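Local structure of 2-hydroxychromene-2-carboxylate isomerase (Pseudomonas putida, 2IMF) at residues L78-N83 against A112-G117; F5-L10 against V108-V113; S11-L16 against V65-W70; S86-I91 against S124-V129. The protein catalyses the reversible, glutathione-dependent isomerization of 2-hydroxychromene-2-carboxylate to trans-O-hydroxybenzylidenepyruvate in the bacterial breakdown of naphthalene. One frame throughout, in Å; residues are numbered along the deposited sequence.

Interaction 1: residues L78-N83 against A112-G117; sequences LVFPAN and AVWGEG
Val113, in the last turn of helix 99-115, sets CG1 against Pro81 CG at 3.9 Å. Trp114, its CG anti to the carbonyl carbon (chi1 -77°), which starts the indole toward the loop, meets four residues there, Leu78 to Pro81. Its CZ3 stands over the centre of the Phe80 ring, an edge-to-face pair with planes at 80°; Pro81 CD lies over the indole face, 3.5 Å from the centroid of the six-membered ring, in a CH-pi contact, and Leu78 CD2 runs beside CE3. An alanine in place of Phe80, a substrate-pocket residue, would probably leave the CZ3-CH2 rim of Trp114 without its aromatic partner and open a gap beside the ligand. Trp114 O takes a nearly straight bond (170°) from Val79 N, 2.8 Å away. Gly115 O touches Val79 CG2 at 3.5 Å. Gly117 leaves the helix with positive phi, and a beta carbon there would collide with Val79 CG1. Gly117 O accepts from two waters, one also donating to Phe80 O and the other accepting from Ala82 N. One direct backbone hydrogen bond and two water bridges through Gly117 O supply the polar ties, while the indole, Phe80 and Pro81 make the rest apolar.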
# COMPACT_ATOMS: atom_id res chain seq x y z
N LEU A 78 -18.31 -5.14 -2.41
CA LEU A 78 -17.42 -5.43 -1.28
C LEU A 78 -18.20 -4.94 -0.11
O LEU A 78 -18.51 -3.71 0.06
CB LEU A 78 -16.07 -4.68 -1.44
CG LEU A 78 -14.99 -5.08 -0.41
CD1 LEU A 78 -13.62 -4.81 -1.11
CD2 LEU A 78 -15.09 -4.39 0.95
N VAL A 79 -18.51 -5.87 0.79
CA VAL A 79 -19.35 -5.59 1.96
C VAL A 79 -18.66 -6.12 3.21
O VAL A 79 -18.31 -7.30 3.24
CB VAL A 79 -20.71 -6.27 1.80
CG1 VAL A 79 -21.59 -6.02 3.05
CG2 VAL A 79 -21.34 -5.84 0.47
N PHE A 80 -18.37 -5.29 4.22
CA PHE A 80 -17.74 -5.71 5.44
C PHE A 80 -18.62 -6.69 6.19
O PHE A 80 -19.80 -6.42 6.50
CB PHE A 80 -17.43 -4.53 6.34
CG PHE A 80 -16.08 -3.90 6.04
CD1 PHE A 80 -15.86 -3.23 4.85
CD2 PHE A 80 -15.06 -4.04 6.94
CE1 PHE A 80 -14.60 -2.70 4.55
CE2 PHE A 80 -13.82 -3.52 6.69
CZ PHE A 80 -13.58 -2.86 5.48
N PRO A 81 -18.02 -7.82 6.58
CA PRO A 81 -18.73 -8.72 7.51
C PRO A 81 -18.68 -8.17 8.93
O PRO A 81 -17.92 -7.24 9.21
CB PRO A 81 -17.90 -10.01 7.41
CG PRO A 81 -16.48 -9.51 7.26
CD PRO A 81 -16.65 -8.32 6.27
N ALA A 82 -19.46 -8.80 9.85
CA ALA A 82 -19.59 -8.28 11.21
C ALA A 82 -18.38 -8.56 12.06
O ALA A 82 -18.17 -7.95 13.14
CB ALA A 82 -20.85 -8.85 11.83
N ASN A 83 -17.53 -9.48 11.63
CA ASN A 83 -16.34 -9.78 12.35
C ASN A 83 -15.27 -10.37 11.43
O ASN A 83 -15.60 -10.61 10.25
CB ASN A 83 -16.58 -10.74 13.56
CG ASN A 83 -17.03 -12.13 13.15
OD1 ASN A 83 -16.28 -12.83 12.46
ND2 ASN A 83 -18.23 -12.55 13.59
N ALA A 112 -18.74 -15.03 -0.33
CA ALA A 112 -19.69 -14.99 0.81
C ALA A 112 -19.27 -13.96 1.84
O ALA A 112 -20.10 -13.10 2.25
CB ALA A 112 -19.72 -16.36 1.48
N VAL A 113 -18.02 -13.98 2.30
CA VAL A 113 -17.58 -13.13 3.41
C VAL A 113 -17.42 -11.67 2.97
O VAL A 113 -17.99 -10.79 3.59
CB VAL A 113 -16.23 -13.67 4.01
CG1 VAL A 113 -15.69 -12.71 5.11
CG2 VAL A 113 -16.42 -15.07 4.61
N TRP A 114 -16.78 -11.40 1.84
CA TRP A 114 -16.48 -10.04 1.48
C TRP A 114 -17.34 -9.56 0.33
O TRP A 114 -17.45 -8.35 0.16
CB TRP A 114 -14.96 -9.89 1.18
CG TRP A 114 -14.18 -9.84 2.33
CD1 TRP A 114 -13.44 -10.85 2.88
CD2 TRP A 114 -14.09 -8.73 3.23
NE1 TRP A 114 -12.88 -10.44 4.09
CE2 TRP A 114 -13.29 -9.12 4.31
CE3 TRP A 114 -14.64 -7.44 3.23
CZ2 TRP A 114 -12.95 -8.24 5.35
CZ3 TRP A 114 -14.32 -6.57 4.21
CH2 TRP A 114 -13.49 -6.98 5.29
N GLY A 115 -17.92 -10.43 -0.46
CA GLY A 115 -18.88 -10.01 -1.48
C GLY A 115 -20.23 -9.74 -0.89
O GLY A 115 -20.93 -8.78 -1.29
N GLU A 116 -20.67 -10.60 0.03
CA GLU A 116 -21.98 -10.47 0.72
C GLU A 116 -21.92 -10.01 2.15
O GLU A 116 -22.96 -9.70 2.74
CB GLU A 116 -22.70 -11.82 0.65
CG GLU A 116 -23.03 -12.27 -0.74
CD GLU A 116 -23.87 -13.51 -0.69
OE1 GLU A 116 -24.98 -13.45 -0.16
OE2 GLU A 116 -23.42 -14.58 -1.12
N GLY A 117 -20.75 -9.96 2.75
CA GLY A 117 -20.68 -9.55 4.13
C GLY A 117 -21.14 -10.59 5.15
O GLY A 117 -21.53 -10.21 6.27
O HOH W 1 -22.18 -7.57 6.79
O HOH W 2 -21.75 -10.32 8.96

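Interaction 2: residues F5-L10 against V108-V113; sequences FYFDFL and VVFNAV. With TOM (4-(2-methoxyphenyl)-2-oxobut-3-enoic acid), chain F.
Asp8, whose backbone O rests against Phe110 CZ, offers its carboxylate OD1 to three donors: Leu10 N at 3.0 Å, and Ser86 OG and Asn90 ND2 of residues 86-91. The Leu10 bond closes an Asx turn, with the N-H nearly in line (174°) but reaching OD1 from above the carboxylate plane. Leu39 N binds OD2, so the buried acid is held at both oxygens. The turn carries strand 2-7 of the thioredoxin fold out toward the active site, and next to it an aromatic cluster of Phe7, Phe9 and Phe110 joins the strand end to helix 99-115. Phe9 points the CD1-CE1 edge of its ring at the face of Phe110 in an edge-to-face pair, centroids 4.7 Å apart. One Phe9 face receives Phe7 CE2 toward its rim; over the centre of the opposite face sits Val109 CG1, 3.5 Å from the centroid, a CH-pi contact. Phe7 CG lies between the backbone N and the carbonyl carbon (chi1 65°), and its CD2 comes within 3.7 Å of Phe110 CE2, the two rings meeting at an oblique angle. An alanine at Phe110 would probably leave the edge of Phe9 without the face it abuts and open a gap beside Phe7. Val113 CG1 adds a looser touch on Phe9 O, the acceptor of the Trp114 NE1 hydrogen bond. On the pocket side, Leu10 CD1 reaches the bound 4-(2-methoxyphenyl)-2-oxobut-3-enoic acid, 3.6 Å from its methoxy oxygen O2.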
# COMPACT_ATOMS: atom_id res chain seq x y z
N PHE A 5 0.01 -17.99 -3.99
CA PHE A 5 -0.86 -16.98 -3.39
C PHE A 5 -1.12 -17.29 -1.97
O PHE A 5 -1.65 -18.36 -1.63
CB PHE A 5 -2.12 -16.98 -4.23
CG PHE A 5 -3.23 -16.07 -3.74
CD1 PHE A 5 -3.00 -14.77 -3.24
CD2 PHE A 5 -4.57 -16.50 -3.91
CE1 PHE A 5 -4.06 -13.94 -2.85
CE2 PHE A 5 -5.64 -15.66 -3.50
CZ PHE A 5 -5.35 -14.38 -2.92
N TYR A 6 -0.86 -16.29 -1.14
CA TYR A 6 -1.02 -16.42 0.31
C TYR A 6 -2.10 -15.45 0.76
O TYR A 6 -2.03 -14.26 0.46
CB TYR A 6 0.26 -16.07 1.05
CG TYR A 6 1.36 -17.03 0.76
CD1 TYR A 6 2.15 -16.97 -0.44
CD2 TYR A 6 1.53 -18.09 1.59
CE1 TYR A 6 3.15 -17.89 -0.70
CE2 TYR A 6 2.56 -19.10 1.32
CZ TYR A 6 3.32 -18.91 0.17
OH TYR A 6 4.31 -19.90 -0.13
N PHE A 7 -3.12 -15.93 1.44
CA PHE A 7 -4.27 -15.11 1.82
C PHE A 7 -4.77 -15.58 3.19
O PHE A 7 -4.45 -16.70 3.66
CB PHE A 7 -5.41 -15.22 0.79
CG PHE A 7 -6.01 -16.61 0.70
CD1 PHE A 7 -5.42 -17.60 -0.06
CD2 PHE A 7 -7.10 -16.95 1.44
CE1 PHE A 7 -5.98 -18.87 -0.12
CE2 PHE A 7 -7.60 -18.22 1.45
CZ PHE A 7 -7.03 -19.17 0.63
N ASP A 8 -5.59 -14.73 3.82
CA ASP A 8 -6.37 -15.04 5.04
C ASP A 8 -7.77 -14.51 4.71
O ASP A 8 -7.88 -13.40 4.16
CB ASP A 8 -5.73 -14.32 6.25
CG ASP A 8 -6.42 -14.60 7.59
OD1 ASP A 8 -7.67 -14.79 7.60
OD2 ASP A 8 -5.73 -14.54 8.62
N PHE A 9 -8.84 -15.28 4.94
CA PHE A 9 -10.19 -14.81 4.53
C PHE A 9 -10.63 -13.55 5.31
O PHE A 9 -11.58 -12.94 4.88
CB PHE A 9 -11.25 -15.92 4.70
CG PHE A 9 -11.15 -17.02 3.67
CD1 PHE A 9 -11.39 -16.75 2.33
CD2 PHE A 9 -10.90 -18.30 4.08
CE1 PHE A 9 -11.33 -17.79 1.34
CE2 PHE A 9 -10.84 -19.38 3.13
CZ PHE A 9 -11.05 -19.11 1.79
N LEU A 10 -9.93 -13.18 6.38
CA LEU A 10 -10.28 -11.88 7.05
C LEU A 10 -9.92 -10.68 6.24
O LEU A 10 -10.37 -9.59 6.53
CB LEU A 10 -9.64 -11.74 8.45
CG LEU A 10 -8.13 -11.59 8.50
CD1 LEU A 10 -7.68 -10.15 8.21
CD2 LEU A 10 -7.67 -11.92 9.89
N VAL A 108 -15.80 -19.18 -3.49
CA VAL A 108 -17.11 -19.16 -2.84
C VAL A 108 -17.01 -18.52 -1.44
O VAL A 108 -17.87 -17.71 -1.07
CB VAL A 108 -17.60 -20.64 -2.70
CG1 VAL A 108 -18.72 -20.77 -1.69
CG2 VAL A 108 -18.03 -21.21 -4.10
N VAL A 109 -15.95 -18.83 -0.69
CA VAL A 109 -15.84 -18.30 0.67
C VAL A 109 -15.57 -16.79 0.60
O VAL A 109 -16.18 -15.99 1.32
CB VAL A 109 -14.78 -19.01 1.50
CG1 VAL A 109 -14.57 -18.36 2.86
CG2 VAL A 109 -15.16 -20.47 1.69
N PHE A 110 -14.65 -16.35 -0.30
CA PHE A 110 -14.40 -14.92 -0.37
C PHE A 110 -15.64 -14.20 -0.80
O PHE A 110 -15.92 -13.10 -0.31
CB PHE A 110 -13.19 -14.63 -1.30
CG PHE A 110 -11.90 -14.42 -0.56
CD1 PHE A 110 -11.84 -13.46 0.39
CD2 PHE A 110 -10.76 -15.08 -0.88
CE1 PHE A 110 -10.65 -13.17 1.04
CE2 PHE A 110 -9.57 -14.84 -0.24
CZ PHE A 110 -9.53 -13.93 0.77
N ASN A 111 -16.39 -14.77 -1.76
CA ASN A 111 -17.59 -14.05 -2.23
C ASN A 111 -18.63 -13.96 -1.11
O ASN A 111 -19.31 -12.94 -0.99
CB ASN A 111 -18.20 -14.76 -3.47
CG ASN A 111 -17.42 -14.53 -4.76
OD1 ASN A 111 -16.73 -13.52 -4.93
ND2 ASN A 111 -17.48 -15.51 -5.66
N ALA A 112 -18.74 -15.03 -0.33
CA ALA A 112 -19.69 -14.99 0.81
C ALA A 112 -19.27 -13.96 1.84
O ALA A 112 -20.10 -13.10 2.25
CB ALA A 112 -19.72 -16.36 1.48
N VAL A 113 -18.02 -13.98 2.30
CA VAL A 113 -17.58 -13.13 3.41
C VAL A 113 -17.42 -11.67 2.97
O VAL A 113 -17.99 -10.79 3.59
CB VAL A 113 -16.23 -13.67 4.01
CG1 VAL A 113 -15.69 -12.71 5.11
CG2 VAL A 113 -16.42 -15.07 4.61
O8 TOM F . -5.85 -4.46 9.66
C9 TOM F . -5.53 -5.62 9.44
C10 TOM F . -4.90 -6.50 10.39
O11 TOM F . -3.68 -6.27 10.59
O10 TOM F . -5.54 -7.45 10.88
C8 TOM F . -5.68 -6.26 8.09
C7 TOM F . -6.15 -5.68 7.01
C1 TOM F . -7.49 -4.97 6.93
C6 TOM F . -7.47 -3.78 6.23
C5 TOM F . -8.64 -3.04 6.12
C4 TOM F . -9.83 -3.56 6.67
C3 TOM F . -9.86 -4.75 7.36
C2 TOM F . -8.65 -5.46 7.47
O2 TOM F . -8.57 -6.66 8.10
C11 TOM F . -9.85 -7.23 8.38

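Interaction 3: residues S11-L16 against V65-W70; sequences SPFSYL and VDLQRW. With GSH (glutathione), chain E; TOM (4-(2-methoxyphenyl)-2-oxobut-3-enoic acid), chain F.
Phe13 meets Leu67 where helix 12-28 packs beside helix 57-74, and its side chain runs outward from glutathione to the second helix. CB begins 3.4 Å from glutathione O11. CG lies anti to the carbonyl carbon (chi1 -71°) and keeps beside the same oxygen, as does CD1 at 3.3 Å, while CD2 faces the carbonyl carbon CD1 of the tripeptide. CE2 approaches atom C6 of the bound 4-(2-methoxyphenyl)-2-oxobut-3-enoic acid. CE1 and CZ reach Leu67 CD2, which stands 3.5 Å from the ring centroid in a CH-pi contact; glutathione CB1 lies over the opposite face, so the ring is sandwiched. At the ring edge, in its plane, Asp66 OD2 comes to 3.5 Å from CE1; Asp66 also forms a salt bridge through OD1 with Arg183 of the second subunit. Pro12 CG packs on Leu67 CD1 at 3.6 Å and its CD lies against a face of the ligand's aromatic ring, 3.6 Å from C2, whereas Leu16 CD1 touches both Leu67 CD2 and Trp70 CB. The short helical segments run almost parallel (10°). Ser11, the probable nucleophile, is the N-cap of helix 12-28, with OG 3.2 Å from glutathione SG2: the active-site serine at the first helix of a kappa class glutathione transferase.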
# COMPACT_ATOMS: atom_id res chain seq x y z
N SER A 11 -9.11 -10.85 5.17
CA SER A 11 -8.49 -9.71 4.48
C SER A 11 -9.25 -9.24 3.26
O SER A 11 -9.32 -9.98 2.30
CB SER A 11 -7.07 -10.11 4.13
OG SER A 11 -6.45 -9.19 3.21
N PRO A 12 -9.76 -8.01 3.30
CA PRO A 12 -10.46 -7.51 2.12
C PRO A 12 -9.51 -7.23 0.94
O PRO A 12 -9.95 -7.32 -0.19
CB PRO A 12 -11.13 -6.21 2.62
CG PRO A 12 -10.24 -5.75 3.75
CD PRO A 12 -9.73 -7.04 4.44
N PHE A 13 -8.25 -6.89 1.20
CA PHE A 13 -7.31 -6.76 0.10
C PHE A 13 -7.04 -8.11 -0.52
O PHE A 13 -6.81 -8.20 -1.74
CB PHE A 13 -6.06 -6.08 0.64
CG PHE A 13 -6.30 -4.60 0.95
CD1 PHE A 13 -6.45 -3.67 -0.07
CD2 PHE A 13 -6.42 -4.20 2.25
CE1 PHE A 13 -6.68 -2.34 0.21
CE2 PHE A 13 -6.64 -2.83 2.57
CZ PHE A 13 -6.79 -1.93 1.54
N SER A 14 -7.15 -9.19 0.25
CA SER A 14 -7.03 -10.53 -0.30
C SER A 14 -8.22 -10.95 -1.15
O SER A 14 -8.07 -11.67 -2.15
CB SER A 14 -6.79 -11.56 0.78
OG SER A 14 -5.53 -11.37 1.41
N TYR A 15 -9.43 -10.45 -0.78
CA TYR A 15 -10.63 -10.70 -1.53
C TYR A 15 -10.41 -10.07 -2.89
O TYR A 15 -10.67 -10.70 -3.94
CB TYR A 15 -11.79 -10.01 -0.84
CG TYR A 15 -13.00 -9.81 -1.69
CD1 TYR A 15 -13.73 -10.90 -2.16
CD2 TYR A 15 -13.46 -8.52 -1.94
CE1 TYR A 15 -14.95 -10.68 -2.91
CE2 TYR A 15 -14.66 -8.30 -2.66
CZ TYR A 15 -15.35 -9.41 -3.16
OH TYR A 15 -16.52 -9.27 -3.90
N LEU A 16 -9.94 -8.81 -2.93
CA LEU A 16 -9.70 -8.12 -4.21
C LEU A 16 -8.63 -8.89 -5.03
O LEU A 16 -8.79 -9.15 -6.23
CB LEU A 16 -9.16 -6.74 -3.95
CG LEU A 16 -10.20 -5.76 -3.37
CD1 LEU A 16 -9.51 -4.48 -2.94
CD2 LEU A 16 -11.33 -5.45 -4.43
N VAL A 65 -12.71 3.48 1.98
CA VAL A 65 -12.86 4.19 0.75
C VAL A 65 -12.00 3.56 -0.36
O VAL A 65 -12.39 3.32 -1.52
CB VAL A 65 -12.58 5.70 0.94
CG1 VAL A 65 -12.61 6.41 -0.37
CG2 VAL A 65 -13.60 6.29 1.93
N ASP A 66 -10.72 3.27 -0.06
CA ASP A 66 -9.81 2.62 -1.00
C ASP A 66 -10.41 1.32 -1.46
O ASP A 66 -10.42 0.99 -2.67
CB ASP A 66 -8.48 2.38 -0.26
CG ASP A 66 -7.38 1.96 -1.20
OD1 ASP A 66 -7.30 2.40 -2.38
OD2 ASP A 66 -6.62 1.03 -0.83
N LEU A 67 -10.90 0.52 -0.50
CA LEU A 67 -11.53 -0.76 -0.86
C LEU A 67 -12.70 -0.61 -1.82
O LEU A 67 -12.80 -1.36 -2.76
CB LEU A 67 -11.94 -1.51 0.40
CG LEU A 67 -10.72 -2.04 1.21
CD1 LEU A 67 -11.17 -2.44 2.62
CD2 LEU A 67 -10.02 -3.22 0.51
N GLN A 68 -13.56 0.39 -1.57
CA GLN A 68 -14.64 0.61 -2.54
C GLN A 68 -14.16 1.07 -3.91
O GLN A 68 -14.71 0.70 -4.94
CB GLN A 68 -15.64 1.61 -2.03
CG GLN A 68 -16.44 1.08 -0.86
CD GLN A 68 -17.19 -0.25 -1.11
OE1 GLN A 68 -17.88 -0.41 -2.11
NE2 GLN A 68 -17.03 -1.21 -0.22
N ARG A 69 -13.09 1.87 -3.92
CA ARG A 69 -12.55 2.29 -5.20
C ARG A 69 -12.08 1.09 -5.98
O ARG A 69 -12.33 0.94 -7.17
CB ARG A 69 -11.40 3.30 -5.02
CG ARG A 69 -11.87 4.66 -4.60
CD ARG A 69 -10.68 5.43 -3.97
NE ARG A 69 -11.16 6.79 -3.73
CZ ARG A 69 -10.58 7.62 -2.87
NH1 ARG A 69 -9.44 7.29 -2.27
NH2 ARG A 69 -11.04 8.85 -2.68
N TRP A 70 -11.39 0.15 -5.36
CA TRP A 70 -10.96 -1.01 -6.09
C TRP A 70 -12.11 -1.95 -6.48
O TRP A 70 -12.05 -2.55 -7.55
CB TRP A 70 -9.96 -1.83 -5.22
CG TRP A 70 -8.58 -1.20 -5.16
CD1 TRP A 70 -8.10 -0.40 -4.16
CD2 TRP A 70 -7.56 -1.29 -6.13
NE1 TRP A 70 -6.81 -0.03 -4.44
CE2 TRP A 70 -6.45 -0.54 -5.67
CE3 TRP A 70 -7.47 -1.92 -7.38
CZ2 TRP A 70 -5.25 -0.45 -6.42
CZ3 TRP A 70 -6.29 -1.85 -8.08
CH2 TRP A 70 -5.21 -1.09 -7.62
N1 GSH E . -1.78 -1.66 -0.17
CA1 GSH E . -2.34 -2.95 0.04
C1 GSH E . -3.17 -3.50 -1.06
O11 GSH E . -3.46 -4.70 -1.07
O12 GSH E . -3.65 -2.57 -1.73
CB1 GSH E . -2.57 -3.29 1.51
CG1 GSH E . -2.60 -4.76 1.91
CD1 GSH E . -2.84 -4.90 3.39
OE1 GSH E . -2.97 -3.81 4.13
N2 GSH E . -2.94 -6.10 3.92
CA2 GSH E . -3.00 -6.34 5.36
C2 GSH E . -1.73 -6.80 5.93
O2 GSH E . -1.04 -7.76 5.28
CB2 GSH E . -4.08 -7.44 5.61
SG2 GSH E . -5.79 -6.82 5.32
N3 GSH E . -1.26 -6.26 7.02
CA3 GSH E . 0.11 -6.58 7.44
C3 GSH E . 0.92 -5.31 7.43
O31 GSH E . 2.13 -5.39 7.73
O32 GSH E . 0.36 -4.19 7.18
O8 TOM F . -5.85 -4.46 9.66
C9 TOM F . -5.53 -5.62 9.44
C10 TOM F . -4.90 -6.50 10.39
O11 TOM F . -3.68 -6.27 10.59
O10 TOM F . -5.54 -7.45 10.88
C8 TOM F . -5.68 -6.26 8.09
C7 TOM F . -6.15 -5.68 7.01
C1 TOM F . -7.49 -4.97 6.93
C6 TOM F . -7.47 -3.78 6.23
C5 TOM F . -8.64 -3.04 6.12
C4 TOM F . -9.83 -3.56 6.67
C3 TOM F . -9.86 -4.75 7.36
C2 TOM F . -8.65 -5.46 7.47
O2 TOM F . -8.57 -6.66 8.10
C11 TOM F . -9.85 -7.23 8.38

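Interaction 4: residues S86-I91 against S124-V129; sequences SRRMNI and SLPALV
Met89 makes most of the apolar contacts, its CG meeting Leu125 CD2 at 3.9 Å, and SD lies near the same leucine and, at 4.2 Å, near Pro126 CG. The chain bends at both chi2 (-54°) and chi3 (-71°); the second bend carries the methyl CE to Val129 CG2, 3.9 Å away, where the two side chains pass one another, pointing opposite ways. The thioether thus lies across Leu125, and its methyl touches both Leu125 CG and Val129 CG2. Met89 is modelled in two conformers, and these distances belong to one of them. Both helices, 87-92 and 125-133, belong to the helical insertion that interrupts the thioredoxin fold between strands 31-36 and 170-173, as in DsbA-like proteins. Their short segments run in roughly the same direction, crossing at -34° with axes 11.5 Å apart, a spacing bridged by side chains alone. Val109 of helix 99-115 packs on both Met89 and Val129, and Phe140 and Leu144 of helix 137-145 touch Pro126. The polar side of the contact is the arginine. The aliphatic part of Arg88 crosses the Pro126 ring at about a right angle, CD 3.9 Å from CG, with NE almost as near. In the conformer described, the guanidinium forms a salt bridge through NH1 with Glu123 OE2, just ahead of residues 124-129.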
# COMPACT_ATOMS: atom_id res chain seq x y z
N SER A 86 -11.82 -15.54 10.94
CA SER A 86 -11.62 -16.33 9.74
C SER A 86 -10.97 -17.67 9.99
O SER A 86 -10.76 -18.40 9.03
CB SER A 86 -10.70 -15.52 8.81
OG SER A 86 -9.52 -15.19 9.56
N ARG A 87 -10.70 -18.06 11.24
CA ARG A 87 -9.92 -19.28 11.45
C ARG A 87 -10.59 -20.52 10.88
O ARG A 87 -9.93 -21.31 10.19
CB ARG A 87 -9.76 -19.50 12.95
CG ARG A 87 -9.01 -20.82 13.30
CD ARG A 87 -8.78 -21.06 14.83
NE ARG A 87 -8.57 -19.86 15.64
CZ ARG A 87 -7.45 -19.13 15.70
NH1 ARG A 87 -6.39 -19.42 14.95
NH2 ARG A 87 -7.41 -18.06 16.51
N ARG A 88 -11.88 -20.72 11.12
CA ARG A 88 -12.54 -21.93 10.67
C ARG A 88 -12.51 -22.07 9.16
O ARG A 88 -12.21 -23.14 8.61
CB ARG A 88 -13.99 -21.97 11.22
CG ARG A 88 -14.96 -22.93 10.50
CD ARG A 88 -16.16 -23.39 11.38
NE ARG A 88 -17.14 -22.34 11.69
CZ ARG A 88 -17.85 -22.26 12.81
NH1 ARG A 88 -17.73 -23.16 13.78
NH2 ARG A 88 -18.69 -21.25 12.97
N MET A 89 -12.85 -20.97 8.44
CA MET A 89 -12.85 -21.06 7.01
C MET A 89 -11.45 -21.17 6.42
O MET A 89 -11.29 -21.78 5.35
CB MET A 89 -13.73 -20.01 6.29
CG MET A 89 -15.18 -19.95 6.79
SD MET A 89 -16.10 -21.49 6.78
CE MET A 89 -16.36 -21.74 5.03
N ASN A 90 -10.48 -20.53 7.06
CA ASN A 90 -9.08 -20.72 6.59
C ASN A 90 -8.68 -22.22 6.67
O ASN A 90 -8.08 -22.77 5.75
CB ASN A 90 -8.13 -19.90 7.49
CG ASN A 90 -8.12 -18.40 7.22
OD1 ASN A 90 -8.68 -17.92 6.24
ND2 ASN A 90 -7.46 -17.68 8.13
N ILE A 91 -8.98 -22.82 7.86
CA ILE A 91 -8.70 -24.24 8.03
C ILE A 91 -9.44 -25.09 6.97
O ILE A 91 -8.90 -26.05 6.37
CB ILE A 91 -9.12 -24.67 9.38
CG1 ILE A 91 -8.18 -24.12 10.45
CG2 ILE A 91 -9.18 -26.21 9.39
CD1 ILE A 91 -8.64 -24.27 11.96
N SER A 124 -23.58 -21.76 10.32
CA SER A 124 -24.09 -22.47 9.16
C SER A 124 -23.23 -22.28 7.93
O SER A 124 -23.57 -22.83 6.84
CB SER A 124 -25.52 -22.06 8.82
OG SER A 124 -25.59 -20.64 8.83
N LEU A 125 -22.19 -21.45 7.98
CA LEU A 125 -21.43 -21.23 6.72
C LEU A 125 -20.73 -22.50 6.18
O LEU A 125 -20.82 -22.68 4.95
CB LEU A 125 -20.46 -20.04 6.88
CG LEU A 125 -19.65 -19.64 5.66
CD1 LEU A 125 -20.56 -19.15 4.50
CD2 LEU A 125 -18.73 -18.48 6.12
N PRO A 126 -20.17 -23.38 7.03
CA PRO A 126 -19.64 -24.60 6.45
C PRO A 126 -20.72 -25.37 5.68
O PRO A 126 -20.42 -25.89 4.58
CB PRO A 126 -19.13 -25.35 7.68
CG PRO A 126 -18.71 -24.25 8.58
CD PRO A 126 -19.82 -23.24 8.47
N ALA A 127 -21.94 -25.47 6.17
CA ALA A 127 -22.98 -26.19 5.43
C ALA A 127 -23.34 -25.49 4.12
O ALA A 127 -23.62 -26.12 3.09
CB ALA A 127 -24.22 -26.41 6.29
N LEU A 128 -23.44 -24.16 4.17
CA LEU A 128 -23.78 -23.41 2.97
C LEU A 128 -22.73 -23.64 1.93
O LEU A 128 -23.02 -23.84 0.71
CB LEU A 128 -23.91 -21.92 3.28
CG LEU A 128 -25.14 -21.51 4.13
CD1 LEU A 128 -24.96 -20.16 4.75
CD2 LEU A 128 -26.35 -21.48 3.25
N VAL A 129 -21.46 -23.56 2.35
CA VAL A 129 -20.33 -23.75 1.37
C VAL A 129 -20.31 -25.20 0.85
O VAL A 129 -20.17 -25.39 -0.41
CB VAL A 129 -19.00 -23.32 2.01
CG1 VAL A 129 -17.78 -23.80 1.20
CG2 VAL A 129 -19.01 -21.84 2.19

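From the N terminus, the chain leaves strand 2-7 through residues 5-10 and enters helix 12-28. Interaction 3 closes the first loop, bringing helix 57-74 back beside that helix, and is nested within the far longer loop closed by interaction 2. Interaction 1 opens once interaction 3 has closed and ends, like interaction 2, on helix 99-115, sharing Ala112 and Val113. Interaction 4 opens at 86-91 and closes at 124-129, so it crosses both. Helix 99-115, within the helical insertion, thus ties the end of strand 2-7 to the loop 78-83. A hydrogen bond from Gln68 NE2 to Leu78 O joins interactions 3 and 1. Interactions 3 and 4 do not touch.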